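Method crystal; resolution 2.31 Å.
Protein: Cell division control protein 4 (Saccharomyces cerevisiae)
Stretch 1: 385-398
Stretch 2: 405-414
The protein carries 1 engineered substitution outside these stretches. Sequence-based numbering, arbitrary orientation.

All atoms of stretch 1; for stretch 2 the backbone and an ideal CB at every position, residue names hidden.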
# COMPACT_ATOMS: atom_id res chain seq x y z
N LYS B 385 4.38 16.07 1.94
CA LYS B 385 5.29 15.05 1.43
C LYS B 385 5.68 15.30 -0.01
O LYS B 385 6.84 15.12 -0.38
CB LYS B 385 4.67 13.65 1.57
CG LYS B 385 4.18 13.34 2.96
CD LYS B 385 5.28 13.52 3.99
CE LYS B 385 6.35 12.46 3.85
NZ LYS B 385 7.21 12.42 5.07
N PHE B 386 4.72 15.71 -0.84
CA PHE B 386 5.03 16.05 -2.22
C PHE B 386 4.07 17.07 -2.83
O PHE B 386 2.97 17.29 -2.32
CB PHE B 386 5.16 14.80 -3.11
CG PHE B 386 3.94 13.91 -3.15
CD1 PHE B 386 2.86 14.22 -3.96
CD2 PHE B 386 3.89 12.75 -2.40
CE1 PHE B 386 1.75 13.39 -4.01
CE2 PHE B 386 2.79 11.92 -2.44
CZ PHE B 386 1.71 12.24 -3.25
N SER B 387 4.51 17.68 -3.92
CA SER B 387 3.74 18.72 -4.59
C SER B 387 3.99 18.64 -6.08
O SER B 387 5.15 18.63 -6.53
CB SER B 387 4.15 20.10 -4.05
OG SER B 387 3.48 21.13 -4.76
N TYR B 388 2.92 18.57 -6.87
CA TYR B 388 3.05 18.53 -8.32
C TYR B 388 2.07 19.47 -9.00
O TYR B 388 1.05 19.84 -8.42
CB TYR B 388 2.86 17.10 -8.85
CG TYR B 388 3.91 16.12 -8.38
CD1 TYR B 388 5.20 16.16 -8.89
CD2 TYR B 388 3.60 15.15 -7.43
CE1 TYR B 388 6.16 15.26 -8.45
CE2 TYR B 388 4.55 14.25 -6.99
CZ TYR B 388 5.82 14.31 -7.51
OH TYR B 388 6.76 13.40 -7.07
N HIS B 389 2.38 19.83 -10.24
CA HIS B 389 1.52 20.71 -11.01
C HIS B 389 1.62 20.38 -12.50
O HIS B 389 2.71 20.34 -13.06
CB HIS B 389 1.92 22.17 -10.78
CG HIS B 389 0.76 23.10 -10.66
ND1 HIS B 389 0.43 23.73 -9.48
CD2 HIS B 389 -0.15 23.52 -11.57
CE1 HIS B 389 -0.63 24.50 -9.67
NE2 HIS B 389 -1.00 24.39 -10.93
N HIS B 390 0.48 20.12 -13.14
CA HIS B 390 0.48 19.92 -14.58
C HIS B 390 0.85 21.24 -15.26
O HIS B 390 0.26 22.28 -14.96
CB HIS B 390 -0.88 19.40 -15.05
CG HIS B 390 -1.11 17.95 -14.75
ND1 HIS B 390 -2.05 17.18 -15.41
CD2 HIS B 390 -0.51 17.12 -13.86
CE1 HIS B 390 -2.01 15.95 -14.95
NE2 HIS B 390 -1.09 15.88 -14.00
N THR B 391 1.83 21.20 -16.14
CA THR B 391 2.44 22.41 -16.69
C THR B 391 1.50 23.27 -17.52
O THR B 391 1.73 24.46 -17.69
CB THR B 391 3.70 22.09 -17.54
OG1 THR B 391 3.37 21.10 -18.52
CG2 THR B 391 4.82 21.56 -16.66
N ASN B 392 0.43 22.68 -18.06
CA ASN B 392 -0.51 23.48 -18.84
C ASN B 392 -1.59 24.10 -17.96
O ASN B 392 -2.50 24.75 -18.46
CB ASN B 392 -1.11 22.69 -20.02
CG ASN B 392 -1.96 21.52 -19.58
OD1 ASN B 392 -2.14 21.26 -18.38
ND2 ASN B 392 -2.50 20.79 -20.55
N LEU B 393 -1.47 23.89 -16.65
CA LEU B 393 -2.35 24.52 -15.67
C LEU B 393 -3.81 24.18 -15.90
O LEU B 393 -4.71 24.94 -15.55
CB LEU B 393 -2.14 26.04 -15.68
CG LEU B 393 -0.70 26.49 -15.46
CD1 LEU B 393 -0.58 28.00 -15.52
CD2 LEU B 393 -0.17 25.95 -14.13
N SER B 394 -4.05 23.02 -16.50
CA SER B 394 -5.41 22.55 -16.71
C SER B 394 -5.89 21.81 -15.47
O SER B 394 -5.08 21.23 -14.73
CB SER B 394 -5.47 21.62 -17.93
OG SER B 394 -4.62 20.50 -17.75
N ALA B 395 -7.19 21.83 -15.25
CA ALA B 395 -7.80 21.17 -14.11
C ALA B 395 -7.50 19.67 -14.08
O ALA B 395 -7.57 19.00 -15.11
CB ALA B 395 -9.30 21.39 -14.14
N ILE B 396 -7.15 19.15 -12.91
CA ILE B 396 -6.95 17.71 -12.78
C ILE B 396 -8.29 16.99 -12.87
O ILE B 396 -9.18 17.23 -12.07
CB ILE B 396 -6.26 17.33 -11.46
CG1 ILE B 396 -4.93 18.07 -11.32
CG2 ILE B 396 -6.03 15.82 -11.41
CD1 ILE B 396 -3.97 17.81 -12.46
N THR B 397 -8.43 16.12 -13.86
CA THR B 397 -9.68 15.40 -14.06
C THR B 397 -9.69 14.07 -13.30
O THR B 397 -10.74 13.61 -12.84
CB THR B 397 -9.95 15.13 -15.55
OG1 THR B 397 -8.80 14.52 -16.14
CG2 THR B 397 -10.24 16.43 -16.27
N THR B 398 -8.52 13.47 -13.15
CA THR B 398 -8.41 12.18 -12.47
C THR B 398 -6.97 11.90 -12.04
O THR B 398 -6.02 12.38 -12.66
CB THR B 398 -8.92 11.01 -13.35
OG1 THR B 398 -8.88 9.79 -12.61
CG2 THR B 398 -8.05 10.86 -14.60
N UNK B 405 3.73 5.05 -6.50
CA UNK B 405 3.43 5.64 -7.80
C UNK B 405 2.24 6.59 -7.76
O UNK B 405 1.23 6.30 -7.13
CB UNK B 405 3.16 4.53 -8.82
N UNK B 406 2.38 7.73 -8.43
CA UNK B 406 1.25 8.61 -8.72
C UNK B 406 1.05 8.68 -10.24
O UNK B 406 2.00 8.92 -10.99
CB UNK B 406 1.48 10.00 -8.13
N UNK B 407 -0.19 8.46 -10.68
CA UNK B 407 -0.54 8.68 -12.08
C UNK B 407 -1.66 9.72 -12.12
O UNK B 407 -2.67 9.56 -11.45
CB UNK B 407 -0.96 7.38 -12.76
N UNK B 408 -1.47 10.79 -12.88
CA UNK B 408 -2.47 11.87 -12.92
C UNK B 408 -2.85 12.24 -14.35
O UNK B 408 -2.07 12.06 -15.29
CB UNK B 408 -1.94 13.11 -12.19
N UNK B 409 -4.06 12.77 -14.51
CA UNK B 409 -4.55 13.12 -15.83
C UNK B 409 -5.28 14.44 -15.90
O UNK B 409 -5.96 14.86 -14.95
CB UNK B 409 -5.48 12.01 -16.34
N UNK B 410 -5.13 15.11 -17.03
CA UNK B 410 -5.88 16.33 -17.32
C UNK B 410 -5.81 16.54 -18.82
O UNK B 410 -5.24 15.72 -19.54
CB UNK B 410 -5.33 17.54 -16.56
N UNK B 411 -6.40 17.63 -19.30
CA UNK B 411 -6.41 17.93 -20.72
C UNK B 411 -5.01 17.88 -21.31
O UNK B 411 -4.11 18.59 -20.85
CB UNK B 411 -7.04 19.30 -20.97
N UNK B 412 -4.83 17.02 -22.31
CA UNK B 412 -3.56 16.83 -23.01
C UNK B 412 -2.41 16.28 -22.17
O UNK B 412 -1.28 16.20 -22.64
CB UNK B 412 -3.12 18.17 -23.61
N UNK B 413 -2.70 15.89 -20.93
CA UNK B 413 -1.63 15.41 -20.05
C UNK B 413 -1.93 14.11 -19.31
O UNK B 413 -3.01 13.93 -18.75
CB UNK B 413 -1.31 16.49 -19.02
N UNK B 414 -0.95 13.22 -19.32
CA UNK B 414 -1.04 11.96 -18.60
C UNK B 414 0.35 11.70 -18.04
O UNK B 414 1.29 11.43 -18.78
CB UNK B 414 -1.52 10.82 -19.49

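At position 405 the backbone is extended with stretch 1 out of reach, so many strand-compatible residues would do; it is Ile405, which makes no contact here.

At 406 CA-to-CB points toward stretch 1, with the ideal CB 5.3 Å from Phe386 CE1 and 5.4 Å from Tyr388 CE2. Two aromatic rings with room before them suit a mid-sized apolar chain such as leucine, isoleucine or methionine. The deposited Leu406 (chi1 t, chi2 p) brings CD2 to 3.7 Å from Tyr388 CD2 and 4.4 Å from Phe386 CE1, an apolar contact.

Position 407 points sideways with nothing near its CB, leaving the choice open; Val407 is found.

At 408 the ideal CB lies 3.4 Å from His390 NE2, too close for a bulky chain aimed at that nitrogen but right for a short polar group: serine, threonine or perhaps cysteine. Ser408, chi1 p, places OG 2.8 Å from His390 NE2 in a nearly straight hydrogen bond (171°).

Position 409 is extended (phi/psi -138/146), which any residue but proline could adopt, but an ideal CB would sit a tight 3.3 Å from Thr398 CG2. Glycine is favoured, alanine less comfortable. Gly409 bonds through its backbone: its N donates to Thr398 O (2.7 Å), and its O accepts from Thr397 N (3.0 Å) and, weakly, from Thr398 N (3.4 Å).

At 410 the ideal CB is hemmed in, 3.0 Å from Ala395 O, 3.3 Å from Ser394 OG and 3.5 Å from His390 ND1. Only a small side chain looks easy, and the polar surroundings favour a hydroxyl. Ser410 OG hydrogen-bonds His390 ND1 at 2.7 Å, so the imidazole is held at both nitrogens by the serines at 408 and 410. The same OG lies 2.8 Å from Ser394 OG.

Position 411 points sideways, its ideal CB 4.1 Å from Ser394 CB, and tolerates many residues. It is Glu411, whose backbone O accepts from Asn392 ND2 (2.7 Å); a water joins its N to Ala395 O.

At 412 phi is positive (65/7), within the type II turn from 410 to 413, so glycine or asparagine suits. Asn412 fills it.

At 413 CB points toward stretch 1, 3.7 Å from His390 ND1; a longer polar chain could reach the turn beginning at His390. Gln413 NE2 donates to Thr391 OG1 (2.9 Å). Gln413 OE1 lies over one face of the His390 ring, 3.5 Å from His390 CG, and accepts from a water that also accepts from Thr391 N.

Position 414 points away; it is Phe414.

Stretch 2 405-414: ILVSGSENQF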
# COMPACT_ATOMS: atom_id res chain seq x y z
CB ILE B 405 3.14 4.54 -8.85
CG1 ILE B 405 4.42 3.77 -9.19
CG2 ILE B 405 2.55 5.13 -10.12
CD1 ILE B 405 5.36 4.54 -10.09
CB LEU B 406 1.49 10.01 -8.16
CG LEU B 406 0.55 11.14 -8.63
CD1 LEU B 406 -0.86 10.94 -8.08
CD2 LEU B 406 1.08 12.53 -8.26
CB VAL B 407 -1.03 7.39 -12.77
CG1 VAL B 407 -1.43 7.68 -14.21
CG2 VAL B 407 0.05 6.32 -12.72
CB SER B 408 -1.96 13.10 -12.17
OG SER B 408 -0.68 13.49 -12.64
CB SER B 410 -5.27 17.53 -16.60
OG SER B 410 -3.99 17.84 -17.12
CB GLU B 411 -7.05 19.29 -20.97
CG GLU B 411 -7.19 19.65 -22.43
CD GLU B 411 -8.02 20.90 -22.64
OE1 GLU B 411 -9.27 20.80 -22.61
OE2 GLU B 411 -7.43 21.99 -22.82
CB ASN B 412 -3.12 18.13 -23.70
CG ASN B 412 -4.07 18.56 -24.80
OD1 ASN B 412 -4.57 17.73 -25.56
ND2 ASN B 412 -4.34 19.85 -24.87
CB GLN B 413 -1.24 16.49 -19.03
CG GLN B 413 -0.58 17.71 -19.64
CD GLN B 413 0.50 18.29 -18.75
OE1 GLN B 413 0.81 17.73 -17.70
NE2 GLN B 413 1.08 19.40 -19.17
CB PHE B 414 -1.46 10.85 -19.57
CG PHE B 414 -1.64 9.50 -18.92
CD1 PHE B 414 -2.80 9.20 -18.22
CD2 PHE B 414 -0.66 8.52 -19.04
CE1 PHE B 414 -2.97 7.95 -17.63
CE2 PHE B 414 -0.83 7.27 -18.45
CZ PHE B 414 -1.98 6.99 -17.75
O HOH W 1 3.07 18.37 -16.27
O HOH W 2 -8.17 19.54 -17.61
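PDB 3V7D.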